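Local structure of glycine betaine/carnitine/choline ABC transporter (Staphylococcus aureus subsp. aureus Mu50, 3O66) at residues A224-E229 / T239-L244. The protein probably binds glycine betaine, carnitine, choline or a related quaternary ammonium compound and delivers it to an ABC-type membrane importer. Residues are numbered along the deposited sequence; the frame is centred on the assembly and turned at random.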
loop_
_atom_site.group_PDB
_atom_site.type_symbol
_atom_site.label_atom_id
_atom_site.label_comp_id
_atom_site.label_asym_id
_atom_site.label_seq_id
_atom_site.Cartn_x
_atom_site.Cartn_y
_atom_site.Cartn_z
ATOM N N ALA A 224 0.767 9.988 -1.422
ATOM C CA ALA A 224 1.829 10.856 -0.948
ATOM C C ALA A 224 1.291 11.751 0.182
ATOM O O ALA A 224 0.109 12.010 0.215
ATOM C CB ALA A 224 2.282 11.735 -2.084
ATOM N N VAL A 225 2.175 12.189 1.087
ATOM C CA VAL A 225 1.924 13.299 2.036
ATOM C C VAL A 225 3.035 14.334 1.865
ATOM O O VAL A 225 4.194 13.982 1.666
ATOM C CB VAL A 225 1.865 12.780 3.490
ATOM C CG1 VAL A 225 1.726 13.969 4.548
ATOM C CG2 VAL A 225 0.721 11.761 3.632
ATOM N N ALA A 226 2.677 15.613 1.928
ATOM C CA ALA A 226 3.652 16.690 1.912
ATOM C C ALA A 226 3.214 17.693 2.990
ATOM O O ALA A 226 2.006 17.872 3.236
ATOM C CB ALA A 226 3.719 17.352 0.545
ATOM N N THR A 227 4.175 18.338 3.648
ATOM C CA THR A 227 3.806 19.447 4.562
ATOM C C THR A 227 3.325 20.632 3.753
ATOM O O THR A 227 3.791 20.882 2.611
ATOM C CB THR A 227 4.974 19.890 5.440
ATOM O OG1 THR A 227 6.005 20.440 4.606
ATOM C CG2 THR A 227 5.499 18.705 6.251
ATOM N N ASN A 228 2.372 21.363 4.305
ATOM C CA ASN A 228 1.891 22.556 3.619
ATOM C C ASN A 228 2.913 23.706 3.643
ATOM O O ASN A 228 2.911 24.572 2.747
ATOM C CB ASN A 228 0.482 22.951 4.123
ATOM C CG ASN A 228 -0.560 21.920 3.704
ATOM O OD1 ASN A 228 -0.364 21.214 2.711
ATOM N ND2 ASN A 228 -1.647 21.807 4.457
ATOM N N GLU A 229 3.824 23.673 4.616
ATOM C CA GLU A 229 4.962 24.607 4.621
ATOM C C GLU A 229 5.743 24.460 3.300
ATOM O O GLU A 229 6.052 25.457 2.656
ATOM C CB GLU A 229 5.883 24.392 5.833
ATOM C CG GLU A 229 7.109 25.331 5.851
ATOM C CD GLU A 229 8.087 25.066 7.012
ATOM O OE1 GLU A 229 8.059 23.961 7.597
ATOM O OE2 GLU A 229 8.905 25.971 7.329
ATOM N N THR A 239 1.259 20.405 -7.905
ATOM C CA THR A 239 0.931 19.987 -9.274
ATOM C C THR A 239 1.752 18.765 -9.675
ATOM O O THR A 239 1.211 17.803 -10.245
ATOM C CB THR A 239 1.207 21.127 -10.257
ATOM O OG1 THR A 239 0.379 22.240 -9.913
ATOM C CG2 THR A 239 0.909 20.709 -11.676
ATOM N N THR A 240 3.051 18.812 -9.377
ATOM C CA THR A 240 3.939 17.658 -9.614
ATOM C C THR A 240 3.447 16.375 -8.937
ATOM O O THR A 240 3.224 15.337 -9.596
ATOM C CB THR A 240 5.392 17.996 -9.228
ATOM O OG1 THR A 240 5.874 19.026 -10.113
ATOM C CG2 THR A 240 6.277 16.786 -9.378
ATOM N N ILE A 241 3.257 16.427 -7.621
ATOM C CA ILE A 241 2.808 15.244 -6.885
ATOM C C ILE A 241 1.467 14.737 -7.434
ATOM O O ILE A 241 1.309 13.535 -7.651
ATOM C CB ILE A 241 2.772 15.509 -5.373
ATOM C CG1 ILE A 241 4.202 15.812 -4.849
ATOM C CG2 ILE A 241 2.101 14.323 -4.618
ATOM C CD1 ILE A 241 4.253 16.600 -3.497
ATOM N N ASN A 242 0.525 15.642 -7.690
ATOM C CA ASN A 242 -0.772 15.257 -8.261
ATOM C C ASN A 242 -0.700 14.586 -9.625
ATOM O O ASN A 242 -1.654 13.950 -10.032
ATOM C CB ASN A 242 -1.736 16.443 -8.300
ATOM C CG ASN A 242 -2.511 16.614 -6.985
ATOM O OD1 ASN A 242 -2.658 17.737 -6.490
ATOM N ND2 ASN A 242 -3.006 15.504 -6.416
ATOM N N LYS A 243 0.424 14.696 -10.325
ATOM C CA LYS A 243 0.562 13.994 -11.594
ATOM C C LYS A 243 0.448 12.481 -11.384
ATOM O O LYS A 243 0.052 11.771 -12.291
ATOM C CB LYS A 243 1.921 14.271 -12.222
ATOM C CG LYS A 243 2.079 15.537 -13.020
ATOM C CD LYS A 243 3.564 15.521 -13.484
ATOM C CE LYS A 243 3.734 16.179 -14.804
ATOM N NZ LYS A 243 5.096 16.012 -15.350
ATOM N N LEU A 244 0.812 11.994 -10.187
ATOM C CA LEU A 244 0.787 10.557 -9.923
ATOM C C LEU A 244 -0.557 10.055 -9.399
ATOM O O LEU A 244 -0.735 8.856 -9.258
ATOM C CB LEU A 244 1.921 10.162 -8.957
ATOM C CG LEU A 244 3.362 10.373 -9.523
ATOM C CD1 LEU A 244 4.415 9.908 -8.524
ATOM C CD2 LEU A 244 3.554 9.629 -10.809
#
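Ala224 and Ala226 meet Ile241 through methyl groups alone, and the flat element here is the β-sheet itself: one face of strand 222-227 takes the isoleucine, while Val225 points to the other. This is helix-on-sheet packing in one lobe of a periplasmic-binding-protein fold, where strand 222-227 runs antiparallel to both its neighbours, 65-70 and 104-106. Along the strand's edges, Ala224 and Ala226 pair through their backbones with Phe107 and Thr105, and Val225 with Ser66. The chain then leaves the sheet at Thr227, whose OG1 caps Leu230 N, and returns through helix 236-242. The worked example is a branched side chain straddling two small ones. In Ile241 the CG2 methyl stands anti to the backbone N, with CG1 beside that N at a chi1 of -63°, and the two branches diverge to alanines that flank Val225 and direct CB toward the helix. Ala224 CA and Ile241 CA, the segments' nearest such pair, are 7.4 Å apart. Helix 236-242 and the turn after it meet the sheet through Ile241, and helix 19-35 through Thr240 and Leu244. Ile241 CG2 lies 3.6 Å from Ala224 CB, and the longer branch brings Ile241 CD1 to 4.1 Å from Ala226 CB.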